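Glyoxalase family protein (Bacillus cereus, PDB 1ZSW) binds a zinc ion and is of unknown function, but is probably a metal-dependent enzyme related to glyoxalases and ring-cleaving dioxygenases. Local coordinates at residues T77-P80 with G81-L84; V251-D254 with A255-A258; Y117-E120 with R121-F125; N44-F47 with Y48-L52. All blocks are in the same frame, centred on the assembly; numbering follows the deposited sequence. Where two conformers were deposited one is given.

Interaction 1: residues T77-P80 with G81-L84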
ATOM      1  N   THR A  77       6.667  12.018   6.755  1.00 25.53           N
ATOM      2  CA  THR A  77       7.948  11.389   6.376  1.00 27.06           C
ATOM      3  C   THR A  77       7.799  10.202   5.416  1.00 27.26           C
ATOM      4  O   THR A  77       8.764   9.493   5.099  1.00 29.27           O
ATOM      5  CB  THR A  77       8.732  10.881   7.608  1.00 29.21           C
ATOM      6  OG1 THR A  77       7.963   9.884   8.289  1.00 31.46           O
ATOM      7  CG2 THR A  77       9.036  12.024   8.568  1.00 31.19           C
ATOM      8  N   GLY A  78       6.579   9.942   4.980  1.00 25.68           N
ATOM      9  CA  GLY A  78       6.377   8.784   4.129  1.00 23.51           C
ATOM     10  C   GLY A  78       6.569   7.521   4.935  1.00 24.02           C
ATOM     11  O   GLY A  78       7.100   6.524   4.421  1.00 26.50           O
ATOM     12  N   SER A  79       6.100   7.512   6.179  1.00 21.65           N
ATOM     13  CA  SER A  79       6.388   6.375   7.067  1.00 21.67           C
ATOM     14  C   SER A  79       5.672   5.089   6.604  1.00 22.38           C
ATOM     15  O   SER A  79       4.660   5.182   5.894  1.00 21.30           O
ATOM     16  CB  SER A  79       6.040   6.719   8.490  1.00 25.39           C
ATOM     17  OG  SER A  79       4.668   6.893   8.600  1.00 27.97           O
ATOM     18  N   PRO A  80       6.221   3.914   6.948  1.00 21.38           N
ATOM     19  CA  PRO A  80       5.586   2.645   6.602  1.00 19.70           C
ATOM     20  C   PRO A  80       4.121   2.647   7.012  1.00 20.16           C
ATOM     21  O   PRO A  80       3.764   3.041   8.151  1.00 19.88           O
ATOM     22  CB  PRO A  80       6.355   1.630   7.435  1.00 20.66           C
ATOM     23  CG  PRO A  80       7.788   2.205   7.383  1.00 21.57           C
ATOM     24  CD  PRO A  80       7.540   3.694   7.602  1.00 23.02           C
ATOM     25  N   GLY A  81       3.283   2.181   6.097  1.00 17.44           N
ATOM     26  CA  GLY A  81       1.849   2.218   6.404  1.00 16.68           C
ATOM     27  C   GLY A  81       1.109   3.387   5.756  1.00 20.68           C
ATOM     28  O   GLY A  81      -0.135   3.377   5.692  1.00 20.91           O
ATOM     29  N   THR A  82       1.832   4.390   5.264  1.00 18.61           N
ATOM     30  CA  THR A  82       1.182   5.575   4.737  1.00 17.04           C
ATOM     31  C   THR A  82       1.433   5.761   3.245  1.00 17.48           C
ATOM     32  O   THR A  82       0.808   6.617   2.613  1.00 19.82           O
ATOM     33  CB  THR A  82       1.627   6.896   5.483  1.00 17.98           C
ATOM     34  OG1 THR A  82       2.965   7.257   5.090  1.00 20.01           O
ATOM     35  CG2 THR A  82       1.510   6.746   6.978  1.00 18.10           C
ATOM     36  N   GLU A  83       2.322   4.926   2.684  0.60 18.19           N
ATOM     37  CA  GLU A  83       2.903   5.162   1.387  0.60 18.94           C
ATOM     38  C   GLU A  83       2.059   4.575   0.260  0.60 17.00           C
ATOM     39  O   GLU A  83       1.875   3.345   0.218  0.60 16.09           O
ATOM     40  CB  GLU A  83       4.272   4.450   1.328  0.60 19.30           C
ATOM     41  CG  GLU A  83       5.241   4.839   2.455  0.60 22.87           C
ATOM     42  CD  GLU A  83       6.469   3.935   2.515  0.60 24.18           C
ATOM     43  OE1 GLU A  83       6.759   3.243   1.508  0.60 28.30           O
ATOM     44  OE2 GLU A  83       7.124   3.898   3.579  0.60 24.63           O
ATOM     45  N   LEU A  84       1.591   5.444  -0.650  1.00 16.68           N
ATOM     46  CA  LEU A  84       1.007   5.033  -1.936  0.70 17.99           C
ATOM     47  C   LEU A  84       1.995   5.472  -2.993  1.00 17.78           C
ATOM     48  O   LEU A  84       2.375   6.636  -3.041  1.00 20.61           O
ATOM     49  CB  LEU A  84      -0.347   5.708  -2.201  0.70 18.45           C
ATOM     50  CG  LEU A  84      -1.486   5.719  -1.180  0.70 22.95           C
ATOM     51  CD1 LEU A  84      -2.863   5.779  -1.890  0.70 22.51           C
ATOM     52  CD2 LEU A  84      -1.473   4.625  -0.134  0.70 22.26           C
TER
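Ser-79 O is gripped twice by Thr-82 across a type II beta turn. The hydroxyl Thr-82 OG1 donates to Ser-79 O at 2.8 Å, in the carbonyl plane and on a lone pair. Thr-82 N gives the turn's own bond to Ser-79 O at 3.0 Å. A chi1 of 74° holds OG1 of Thr-82 between its backbone N and carbonyl carbon, on the side where the Ser-79 carbonyl lies, and its methyl CG2 then rests 3.6 Å from Ser-79 OG. Gly-81 takes the third turn position with phi 100°, the positive phi of a type II turn. Beside the turn, in one of its two modelled positions, the extended Glu-83 side chain runs back over the backbone before it, CG 3.2 Å from Gly-78 O, with Pro-80 alongside and pointing the same way.

Asp-75 positions the first shell, its OD2 bonding Ser-79 OG and its N bonding Thr-82 OG1. Pro-80 O accepts hydrogen bonds from His-163 NE2 and Trp-164 NE1. In the same position the Glu-83 side chain comes within about 3 Å (nearest atoms) of that of the zinc ligand His-33, and about 7 Å from the metal, consistent with a second-shell place beside the site. Beyond it the chain enters strand 83-88, which lies in the sheet between strand 69-74, reached through Tyr-73, and strand 31-38, reached through Ile-34.

Interaction 2: residues V251-D254 with A255-A258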
ATOM      1  N   VAL A 251       8.081  -5.685   7.857  1.00 17.13           N
ATOM      2  CA  VAL A 251       8.854  -6.454   8.855  1.00 16.97           C
ATOM      3  C   VAL A 251       9.850  -5.523   9.549  1.00 17.98           C
ATOM      4  O   VAL A 251      10.156  -4.470   9.047  1.00 19.34           O
ATOM      5  CB  VAL A 251       9.509  -7.698   8.246  1.00 16.59           C
ATOM      6  CG1 VAL A 251       8.432  -8.548   7.557  1.00 17.40           C
ATOM      7  CG2 VAL A 251      10.638  -7.287   7.300  1.00 19.10           C
ATOM      8  N   LYS A 252      10.302  -5.905  10.744  0.80 18.84           N
ATOM      9  CA  LYS A 252      11.099  -5.017  11.581  0.80 20.40           C
ATOM     10  C   LYS A 252      12.498  -4.754  11.060  0.80 19.59           C
ATOM     11  O   LYS A 252      12.999  -3.650  11.179  0.80 22.65           O
ATOM     12  CB  LYS A 252      11.176  -5.585  13.002  0.80 21.92           C
ATOM     13  CG  LYS A 252      11.794  -4.637  13.985  0.80 23.97           C
ATOM     14  CD  LYS A 252      11.925  -5.365  15.302  0.80 29.21           C
ATOM     15  CE  LYS A 252      12.156  -4.385  16.417  0.80 37.45           C
ATOM     16  NZ  LYS A 252      12.236  -5.157  17.676  0.80 39.64           N
ATOM     17  N   ASN A 253      13.134  -5.775  10.524  1.00 20.81           N
ATOM     18  CA  ASN A 253      14.561  -5.698  10.180  1.00 23.03           C
ATOM     19  C   ASN A 253      14.955  -6.790   9.206  1.00 22.38           C
ATOM     20  O   ASN A 253      14.136  -7.614   8.757  1.00 21.64           O
ATOM     21  CB  ASN A 253      15.411  -5.826  11.468  1.00 22.83           C
ATOM     22  CG  ASN A 253      15.037  -7.036  12.264  1.00 23.07           C
ATOM     23  OD1 ASN A 253      14.772  -8.111  11.709  1.00 24.01           O
ATOM     24  ND2 ASN A 253      14.966  -6.881  13.590  1.00 28.26           N
ATOM     25  N   ASP A 254      16.238  -6.804   8.840  1.00 23.87           N
ATOM     26  CA  ASP A 254      16.730  -7.766   7.868  1.00 25.04           C
ATOM     27  C   ASP A 254      16.654  -9.204   8.360  1.00 24.97           C
ATOM     28  O   ASP A 254      16.535 -10.130   7.563  1.00 24.25           O
ATOM     29  CB  ASP A 254      18.189  -7.444   7.490  1.00 24.82           C
ATOM     30  CG  ASP A 254      18.326  -6.186   6.675  1.00 31.94           C
ATOM     31  OD1 ASP A 254      17.309  -5.604   6.235  1.00 28.20           O
ATOM     32  OD2 ASP A 254      19.483  -5.735   6.496  1.00 31.53           O
ATOM     33  N   ALA A 255      16.732  -9.403   9.683  1.00 25.65           N
ATOM     34  CA  ALA A 255      16.652 -10.764  10.218  1.00 26.22           C
ATOM     35  C   ALA A 255      15.253 -11.332  10.026  1.00 23.37           C
ATOM     36  O   ALA A 255      15.095 -12.494   9.646  1.00 24.16           O
ATOM     37  CB  ALA A 255      17.047 -10.805  11.698  1.00 27.30           C
ATOM     38  N   GLU A 256      14.242 -10.504  10.252  1.00 23.85           N
ATOM     39  CA  GLU A 256      12.864 -10.954  10.026  1.00 20.95           C
ATOM     40  C   GLU A 256      12.631 -11.162   8.530  1.00 20.47           C
ATOM     41  O   GLU A 256      11.958 -12.099   8.145  1.00 19.17           O
ATOM     42  CB  GLU A 256      11.866  -9.950  10.607  1.00 21.21           C
ATOM     43  CG  GLU A 256      11.879  -9.951  12.132  1.00 24.86           C
ATOM     44  CD  GLU A 256      10.804  -9.103  12.769  1.00 28.82           C
ATOM     45  OE1 GLU A 256      10.855  -8.952  14.019  1.00 28.35           O
ATOM     46  OE2 GLU A 256       9.922  -8.567  12.056  1.00 23.53           O
ATOM     47  N   LEU A 257      13.199 -10.285   7.694  1.00 19.53           N
ATOM     48  CA  LEU A 257      13.035 -10.457   6.238  1.00 21.08           C
ATOM     49  C   LEU A 257      13.613 -11.810   5.788  1.00 20.68           C
ATOM     50  O   LEU A 257      12.987 -12.558   5.050  1.00 19.51           O
ATOM     51  CB  LEU A 257      13.680  -9.294   5.486  1.00 20.47           C
ATOM     52  CG  LEU A 257      13.575  -9.358   3.963  1.00 19.71           C
ATOM     53  CD1 LEU A 257      12.102  -9.225   3.591  1.00 19.80           C
ATOM     54  CD2 LEU A 257      14.321  -8.192   3.333  1.00 20.61           C
ATOM     55  N   ALA A 258      14.806 -12.155   6.285  1.00 22.09           N
ATOM     56  CA  ALA A 258      15.387 -13.460   5.937  1.00 23.28           C
ATOM     57  C   ALA A 258      14.551 -14.650   6.419  1.00 20.44           C
ATOM     58  O   ALA A 258      14.425 -15.647   5.722  1.00 20.60           O
ATOM     59  CB  ALA A 258      16.817 -13.576   6.474  1.00 25.24           C
TER
HETATM   60  O   HOH W   1      13.311  -9.195  15.108  1.00 37.80           O
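Glu-256 folds back from the first turn of helix 254-266 onto Lys-252, beside a helix N-cap in which Asn-253 OD1 accepts from Glu-256 N. Its CB lies 3.6 Å from Asn-253 OD1, and CG packs against the same oxygen. The side chain leaves with CG anti to the carbonyl carbon (chi1 -70°) and stays extended, which brings CD back to Lys-252, 3.5 Å from its CB. At the tip, OE2 accepts from Lys-252 N at 3.0 Å along a nearly straight bond (168°), met from above the carboxylate plane. OE1 receives a hydrogen bond from a water at 2.7 Å, and that water accepts from Asn-253 ND2, so the carboxylate and the capping amide are joined by solvent.

Asn-253 in turn points OD1 at Glu-256 N, 2.9 Å away and almost along the C=O axis, closing off a backbone NH at the helix start, while its carbonyl takes Leu-257 N. The carboxylate of Asp-254 turns to Lys-281 in a salt bridge to strand 280-286. On the buried side, where strand 244-251 ends, Val-251 CG2 meets Leu-257 CB at 4.1 Å, the two side chains crossing at about a right angle.

Interaction 3: residues Y117-E120 with R121-F125; sequences YWKE and RFEKF
Arg-121 lays its CD against both Tyr-117 and Trp-118, whose rings pack on each other, Tyr-117 CE1 sitting over the indole. They share the last turns of helix 112-124, packed on a beta sheet as in the vicinal oxygen chelate (glyoxalase) fold, and this i to i+4 and i to i+3 pairing makes one side of the helix tight. Arg-121 CD lies 3.5 Å from Tyr-117 OH and 3.6 Å from Trp-118 CZ3. The extended chain carries the guanidinium alongside the tyrosine, and chi4 of 87° turns its plane to within 8° of that ring but upright to the indole. The group is fixed from outside by two carbonyls of the neighbouring helix 41-51, Val-51 O at NE and Asn-50 O at NH1, and Phe-125 CE1 covers one of its faces. Farther into the core, Trp-118 CE3 touches Phe-122 CE2 at 3.7 Å, the rings meeting obliquely with planes 45° apart. Leu-141 and Leu-153 of the sheet pack on both aromatic side chains, and Trp-118 NE1 bonds His-176 O.

The other flank is loose and charged. The Glu-123 carboxylate is modelled in two positions; in one, Lys-119 NZ makes a long salt bridge to Glu-123 OE2 (3.6 Å), and a water donates to the same oxygen. Glu-131 is a second partner for NZ. On the buried flank, by contrast, Trp-118 O sits over a face of the Phe-122 ring, 3.2 Å from Phe-122 CG, while accepting the helical bond from Phe-122 N.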
ATOM      1  N   TYR A 117     -16.467  15.918   5.939  1.00 26.31           N
ATOM      2  CA  TYR A 117     -15.488  16.803   5.332  1.00 26.50           C
ATOM      3  C   TYR A 117     -15.084  16.317   3.932  1.00 24.19           C
ATOM      4  O   TYR A 117     -15.073  17.064   2.946  1.00 24.70           O
ATOM      5  CB  TYR A 117     -14.245  16.935   6.242  1.00 24.42           C
ATOM      6  CG  TYR A 117     -13.127  17.636   5.528  1.00 27.28           C
ATOM      7  CD1 TYR A 117     -12.213  16.918   4.743  1.00 24.51           C
ATOM      8  CD2 TYR A 117     -12.991  19.025   5.592  1.00 26.61           C
ATOM      9  CE1 TYR A 117     -11.206  17.559   4.046  1.00 21.23           C
ATOM     10  CE2 TYR A 117     -11.985  19.677   4.908  1.00 27.44           C
ATOM     11  CZ  TYR A 117     -11.080  18.945   4.145  1.00 25.21           C
ATOM     12  OH  TYR A 117     -10.115  19.602   3.440  1.00 26.14           O
ATOM     13  N   TRP A 118     -14.748  15.026   3.842  1.00 24.14           N
ATOM     14  CA  TRP A 118     -14.364  14.421   2.575  1.00 24.18           C
ATOM     15  C   TRP A 118     -15.429  14.367   1.501  1.00 23.12           C
ATOM     16  O   TRP A 118     -15.160  14.624   0.326  1.00 24.59           O
ATOM     17  CB  TRP A 118     -13.733  13.041   2.846  1.00 22.52           C
ATOM     18  CG  TRP A 118     -12.289  13.245   3.356  1.00 20.17           C
ATOM     19  CD1 TRP A 118     -11.816  13.025   4.600  1.00 20.42           C
ATOM     20  CD2 TRP A 118     -11.200  13.692   2.565  1.00 21.64           C
ATOM     21  NE1 TRP A 118     -10.458  13.378   4.656  1.00 21.21           N
ATOM     22  CE2 TRP A 118     -10.072  13.768   3.410  1.00 20.68           C
ATOM     23  CE3 TRP A 118     -11.078  14.085   1.223  1.00 21.08           C
ATOM     24  CZ2 TRP A 118      -8.806  14.199   2.941  1.00 22.01           C
ATOM     25  CZ3 TRP A 118      -9.814  14.497   0.741  1.00 21.96           C
ATOM     26  CH2 TRP A 118      -8.714  14.578   1.629  1.00 20.86           C
ATOM     27  N   LYS A 119     -16.667  14.068   1.905  1.00 26.14           N
ATOM     28  CA  LYS A 119     -17.778  14.108   0.968  1.00 28.58           C
ATOM     29  C   LYS A 119     -17.883  15.492   0.329  1.00 28.39           C
ATOM     30  O   LYS A 119     -17.980  15.595  -0.892  1.00 28.46           O
ATOM     31  CB  LYS A 119     -19.100  13.714   1.657  1.00 30.31           C
ATOM     32  CG  LYS A 119     -20.240  13.516   0.657  1.00 34.98           C
ATOM     33  CD  LYS A 119     -21.150  12.377   1.061  1.00 42.88           C
ATOM     34  CE  LYS A 119     -21.892  11.828  -0.161  1.00 46.99           C
ATOM     35  NZ  LYS A 119     -22.717  12.878  -0.830  1.00 51.85           N
ATOM     36  N   GLU A 120     -17.854  16.559   1.131  0.50 28.95           N
ATOM     37  CA  GLU A 120     -17.913  17.908   0.535  0.50 30.20           C
ATOM     38  C   GLU A 120     -16.721  18.194  -0.375  0.50 29.32           C
ATOM     39  O   GLU A 120     -16.880  18.735  -1.475  0.50 29.42           O
ATOM     40  CB  GLU A 120     -18.096  19.008   1.590  0.50 30.58           C
ATOM     41  CG  GLU A 120     -17.863  20.449   1.074  0.50 36.55           C
ATOM     42  CD  GLU A 120     -18.786  20.873  -0.070  0.50 39.56           C
ATOM     43  OE1 GLU A 120     -19.982  20.493  -0.075  0.50 41.95           O
ATOM     44  OE2 GLU A 120     -18.306  21.610  -0.962  0.50 41.94           O
ATOM     45  N   ARG A 121     -15.526  17.798   0.064  1.00 29.68           N
ATOM     46  CA  ARG A 121     -14.330  18.016  -0.744  1.00 26.88           C
ATOM     47  C   ARG A 121     -14.378  17.289  -2.094  1.00 27.47           C
ATOM     48  O   ARG A 121     -13.971  17.823  -3.117  1.00 27.43           O
ATOM     49  CB  ARG A 121     -13.085  17.585   0.051  1.00 24.67           C
ATOM     50  CG  ARG A 121     -11.768  18.002  -0.622  1.00 25.31           C
ATOM     51  CD  ARG A 121     -10.606  17.942   0.382  1.00 23.34           C
ATOM     52  NE  ARG A 121      -9.363  18.373  -0.279  1.00 23.95           N
ATOM     53  CZ  ARG A 121      -8.969  19.638  -0.375  1.00 29.73           C
ATOM     54  NH1 ARG A 121      -7.831  19.931  -0.996  1.00 27.36           N
ATOM     55  NH2 ARG A 121      -9.729  20.615   0.138  1.00 27.40           N
ATOM     56  N   PHE A 122     -14.885  16.057  -2.083  1.00 27.65           N
ATOM     57  CA  PHE A 122     -15.042  15.287  -3.297  1.00 26.91           C
ATOM     58  C   PHE A 122     -16.057  15.944  -4.244  1.00 27.91           C
ATOM     59  O   PHE A 122     -15.868  15.927  -5.468  1.00 28.61           O
ATOM     60  CB  PHE A 122     -15.468  13.847  -2.961  1.00 26.61           C
ATOM     61  CG  PHE A 122     -14.357  12.990  -2.360  1.00 25.25           C
ATOM     62  CD1 PHE A 122     -14.667  11.835  -1.650  1.00 24.07           C
ATOM     63  CD2 PHE A 122     -13.010  13.337  -2.520  1.00 28.74           C
ATOM     64  CE1 PHE A 122     -13.661  11.009  -1.085  1.00 22.32           C
ATOM     65  CE2 PHE A 122     -11.994  12.530  -1.963  1.00 24.93           C
ATOM     66  CZ  PHE A 122     -12.318  11.369  -1.253  1.00 21.34           C
ATOM     67  N   GLU A 123     -17.123  16.511  -3.676  0.70 30.31           N
ATOM     68  CA  GLU A 123     -18.112  17.243  -4.474  0.70 32.94           C
ATOM     69  C   GLU A 123     -17.406  18.415  -5.153  0.70 33.31           C
ATOM     70  O   GLU A 123     -17.466  18.579  -6.376  0.70 34.66           O
ATOM     71  CB  GLU A 123     -19.258  17.753  -3.590  0.70 31.98           C
ATOM     72  CG  GLU A 123     -20.183  16.665  -3.031  0.70 33.70           C
ATOM     73  CD  GLU A 123     -21.091  17.178  -1.919  0.70 34.53           C
ATOM     74  OE1 GLU A 123     -21.154  18.411  -1.714  0.70 40.87           O
ATOM     75  OE2 GLU A 123     -21.728  16.349  -1.239  0.70 36.59           O
ATOM     76  N   LYS A 124     -16.688  19.196  -4.348  1.00 32.90           N
ATOM     77  CA  LYS A 124     -15.962  20.365  -4.827  1.00 33.97           C
ATOM     78  C   LYS A 124     -14.979  20.044  -5.965  1.00 34.29           C
ATOM     79  O   LYS A 124     -14.871  20.778  -6.946  1.00 33.78           O
ATOM     80  CB  LYS A 124     -15.228  21.033  -3.662  1.00 34.51           C
ATOM     81  CG  LYS A 124     -14.259  22.149  -4.072  1.00 38.57           C
ATOM     82  CD  LYS A 124     -14.971  23.322  -4.754  1.00 46.14           C
ATOM     83  CE  LYS A 124     -15.808  24.124  -3.766  1.00 52.53           C
ATOM     84  NZ  LYS A 124     -15.023  24.452  -2.539  1.00 54.51           N
ATOM     85  N   PHE A 125     -14.268  18.930  -5.840  1.00 32.70           N
ATOM     86  CA  PHE A 125     -13.271  18.577  -6.822  1.00 31.38           C
ATOM     87  C   PHE A 125     -13.730  17.597  -7.898  1.00 32.45           C
ATOM     88  O   PHE A 125     -12.912  17.124  -8.697  1.00 32.54           O
ATOM     89  CB  PHE A 125     -12.023  18.041  -6.112  1.00 31.73           C
ATOM     90  CG  PHE A 125     -11.168  19.118  -5.515  1.00 31.35           C
ATOM     91  CD1 PHE A 125     -11.335  19.483  -4.189  1.00 30.71           C
ATOM     92  CD2 PHE A 125     -10.201  19.762  -6.278  1.00 33.74           C
ATOM     93  CE1 PHE A 125     -10.548  20.475  -3.629  1.00 33.81           C
ATOM     94  CE2 PHE A 125      -9.403  20.757  -5.726  1.00 32.93           C
ATOM     95  CZ  PHE A 125      -9.573  21.109  -4.408  1.00 34.17           C
TER
HETATM   96  O   HOH W   2     -22.132  13.904  -2.997  0.50 30.87           O

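Interaction 4: residues N44-F47 with Y48-L52; sequences NNHF and YKNVL
Phe-47 turns the edge of its ring onto a face of Tyr-48, a T-shaped pair of sequence neighbours with centroids 4.9 Å apart and planes at 71°. Phe-47 CD2 does the touching, 3.4 Å above the tyrosine plane and toward its rim. Different first torsions bring the neighbouring rings together: CG of Phe-47 is anti to its N (chi1 -169°), while that of Tyr-48 is anti to its carbonyl carbon (-70°). Leu-52 comes in from the next turn, its CG 3.9 Å from Phe-47 CE2, and Val-51 CB lies near Phe-47 CD1. Phe-143 of strand 138-144 packs on Phe-47 and Leu-52.

Here helix 41-51 widens into a pi-type turn: Leu-52 N bonds Phe-47 O at 2.9 Å and Val-51 N bonds His-46 O at 3.1 Å, both five residues back. Val-51 CG2 lies obliquely against the His-46 ring, 3.8 Å from its NE2.

Toward the polar edge, Asn-44 O approaches the rim of the Tyr-48 ring near its plane, and Asn-44 OD1 is 3.3 Å from Tyr-48 CE1. The tyrosine hydroxyl is hydrogen-bonded to Asp-145 OD2. Lys-49 runs side by side with Asn-45, laying CE against its amide group before NZ reaches a salt bridge with Glu-337 OE1.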
ATOM      1  N   ASN A  44      -1.800  12.732 -11.653  1.00 23.13           N
ATOM      2  CA  ASN A  44      -1.640  11.886 -10.476  1.00 21.92           C
ATOM      3  C   ASN A  44      -1.190  12.708  -9.279  1.00 21.60           C
ATOM      4  O   ASN A  44      -1.773  12.637  -8.205  1.00 20.94           O
ATOM      5  CB  ASN A  44      -0.652  10.746 -10.798  1.00 20.99           C
ATOM      6  CG  ASN A  44      -0.461   9.809  -9.623  1.00 25.64           C
ATOM      7  OD1 ASN A  44      -1.325   8.976  -9.323  1.00 25.51           O
ATOM      8  ND2 ASN A  44       0.665   9.937  -8.958  1.00 20.43           N
ATOM      9  N   ASN A  45      -0.188  13.562  -9.506  1.00 22.69           N
ATOM     10  CA  ASN A  45       0.286  14.485  -8.492  1.00 23.41           C
ATOM     11  C   ASN A  45      -0.823  15.421  -8.007  1.00 22.36           C
ATOM     12  O   ASN A  45      -0.973  15.608  -6.816  1.00 21.81           O
ATOM     13  CB  ASN A  45       1.482  15.278  -9.046  1.00 24.04           C
ATOM     14  CG  ASN A  45       2.045  16.305  -8.054  1.00 25.42           C
ATOM     15  OD1 ASN A  45       1.924  17.519  -8.280  1.00 33.14           O
ATOM     16  ND2 ASN A  45       2.658  15.834  -6.973  1.00 26.36           N
ATOM     17  N   HIS A  46      -1.618  15.955  -8.931  1.00 23.22           N
ATOM     18  CA  HIS A  46      -2.670  16.843  -8.516  1.00 25.95           C
ATOM     19  C   HIS A  46      -3.646  16.093  -7.600  1.00 24.29           C
ATOM     20  O   HIS A  46      -4.012  16.578  -6.535  1.00 24.83           O
ATOM     21  CB  HIS A  46      -3.403  17.469  -9.700  1.00 27.48           C
ATOM     22  CG  HIS A  46      -4.529  18.353  -9.264  1.00 31.21           C
ATOM     23  ND1 HIS A  46      -4.319  19.601  -8.717  1.00 38.09           N
ATOM     24  CD2 HIS A  46      -5.869  18.141  -9.235  1.00 32.80           C
ATOM     25  CE1 HIS A  46      -5.486  20.130  -8.385  1.00 37.63           C
ATOM     26  NE2 HIS A  46      -6.440  19.269  -8.694  1.00 41.59           N
ATOM     27  N   PHE A  47      -4.024  14.877  -7.972  1.00 21.83           N
ATOM     28  CA  PHE A  47      -5.006  14.176  -7.168  1.00 21.51           C
ATOM     29  C   PHE A  47      -4.520  13.788  -5.787  1.00 21.20           C
ATOM     30  O   PHE A  47      -5.210  14.049  -4.776  1.00 21.27           O
ATOM     31  CB  PHE A  47      -5.484  12.915  -7.909  1.00 21.84           C
ATOM     32  CG  PHE A  47      -6.669  12.277  -7.266  1.00 24.44           C
ATOM     33  CD1 PHE A  47      -7.947  12.789  -7.463  1.00 26.39           C
ATOM     34  CD2 PHE A  47      -6.510  11.179  -6.445  1.00 22.04           C
ATOM     35  CE1 PHE A  47      -9.047  12.186  -6.860  1.00 27.16           C
ATOM     36  CE2 PHE A  47      -7.601  10.556  -5.835  1.00 24.71           C
ATOM     37  CZ  PHE A  47      -8.884  11.058  -6.054  1.00 24.79           C
ATOM     38  N   TYR A  48      -3.326  13.171  -5.716  1.00 19.77           N
ATOM     39  CA  TYR A  48      -2.885  12.611  -4.418  1.00 18.40           C
ATOM     40  C   TYR A  48      -2.350  13.669  -3.462  1.00 18.49           C
ATOM     41  O   TYR A  48      -2.498  13.557  -2.254  1.00 19.16           O
ATOM     42  CB  TYR A  48      -1.914  11.395  -4.616  1.00 18.00           C
ATOM     43  CG  TYR A  48      -2.746  10.273  -5.170  1.00 17.07           C
ATOM     44  CD1 TYR A  48      -2.905  10.126  -6.547  1.00 16.83           C
ATOM     45  CD2 TYR A  48      -3.503   9.489  -4.313  1.00 18.40           C
ATOM     46  CE1 TYR A  48      -3.793   9.141  -7.093  1.00 19.06           C
ATOM     47  CE2 TYR A  48      -4.372   8.509  -4.828  1.00 21.30           C
ATOM     48  CZ  TYR A  48      -4.511   8.364  -6.205  1.00 20.50           C
ATOM     49  OH  TYR A  48      -5.409   7.404  -6.687  1.00 21.58           O
ATOM     50  N   LYS A  49      -1.762  14.719  -4.015  1.00 20.45           N
ATOM     51  CA  LYS A  49      -1.225  15.801  -3.194  1.00 22.26           C
ATOM     52  C   LYS A  49      -2.258  16.897  -2.995  1.00 23.36           C
ATOM     53  O   LYS A  49      -2.612  17.201  -1.876  1.00 24.12           O
ATOM     54  CB  LYS A  49       0.063  16.347  -3.815  1.00 23.00           C
ATOM     55  CG  LYS A  49       0.687  17.486  -3.016  1.00 24.61           C
ATOM     56  CD  LYS A  49       2.053  17.879  -3.592  1.00 27.28           C
ATOM     57  CE  LYS A  49       1.900  18.466  -4.979  1.00 37.19           C
ATOM     58  NZ  LYS A  49       1.301  19.840  -4.971  1.00 43.84           N
ATOM     59  N   ASN A  50      -2.780  17.461  -4.073  1.00 23.27           N
ATOM     60  CA  ASN A  50      -3.691  18.609  -3.907  1.00 27.25           C
ATOM     61  C   ASN A  50      -5.089  18.239  -3.431  1.00 27.62           C
ATOM     62  O   ASN A  50      -5.629  18.902  -2.551  1.00 31.36           O
ATOM     63  CB  ASN A  50      -3.715  19.467  -5.171  1.00 29.22           C
ATOM     64  CG  ASN A  50      -2.345  20.049  -5.477  1.00 34.41           C
ATOM     65  OD1 ASN A  50      -1.818  19.891  -6.569  1.00 37.84           O
ATOM     66  ND2 ASN A  50      -1.733  20.665  -4.467  1.00 43.52           N
ATOM     67  N   VAL A  51      -5.657  17.163  -3.969  1.00 24.48           N
ATOM     68  CA  VAL A  51      -7.041  16.811  -3.598  1.00 24.53           C
ATOM     69  C   VAL A  51      -7.039  16.003  -2.315  1.00 23.67           C
ATOM     70  O   VAL A  51      -7.720  16.329  -1.348  1.00 23.76           O
ATOM     71  CB  VAL A  51      -7.789  16.094  -4.739  1.00 24.55           C
ATOM     72  CG1 VAL A  51      -9.229  15.716  -4.310  1.00 24.01           C
ATOM     73  CG2 VAL A  51      -7.793  16.966  -6.027  1.00 26.85           C
ATOM     74  N   LEU A  52      -6.238  14.938  -2.269  1.00 21.70           N
ATOM     75  CA  LEU A  52      -6.206  14.094  -1.073  1.00 20.69           C
ATOM     76  C   LEU A  52      -5.342  14.625   0.089  1.00 19.00           C
ATOM     77  O   LEU A  52      -5.408  14.140   1.232  1.00 19.61           O
ATOM     78  CB  LEU A  52      -5.736  12.676  -1.471  1.00 21.14           C
ATOM     79  CG  LEU A  52      -6.683  11.844  -2.312  1.00 24.64           C
ATOM     80  CD1 LEU A  52      -6.241  10.377  -2.059  1.00 25.70           C
ATOM     81  CD2 LEU A  52      -8.136  12.065  -1.895  1.00 25.57           C
TER

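In the fold
From the N terminus the order is interaction 4, 1, 3, 2; each closes only a turn or so of chain, and they follow in series without nesting or crossing. Interaction 4, in helix 41-51, touches interaction 1 where Tyr-48 meets one modelled conformer of Leu-84, joining that helix to strand 83-88. It also abuts interaction 3, with Leu-52 O against the Trp-118 indole, so helices 41-51 and 112-124 share a border. Interaction 2 stands apart, its centre about 40 Å from that of interaction 3 on the opposite side of the chain's centre. Interaction 1 leads into strand 83-88 and interaction 2 follows strand 244-251, both of one mixed sheet, in which strands 31-38, 244-251 and 292-300 carry the zinc ligands His-33, His-246 and Glu-294.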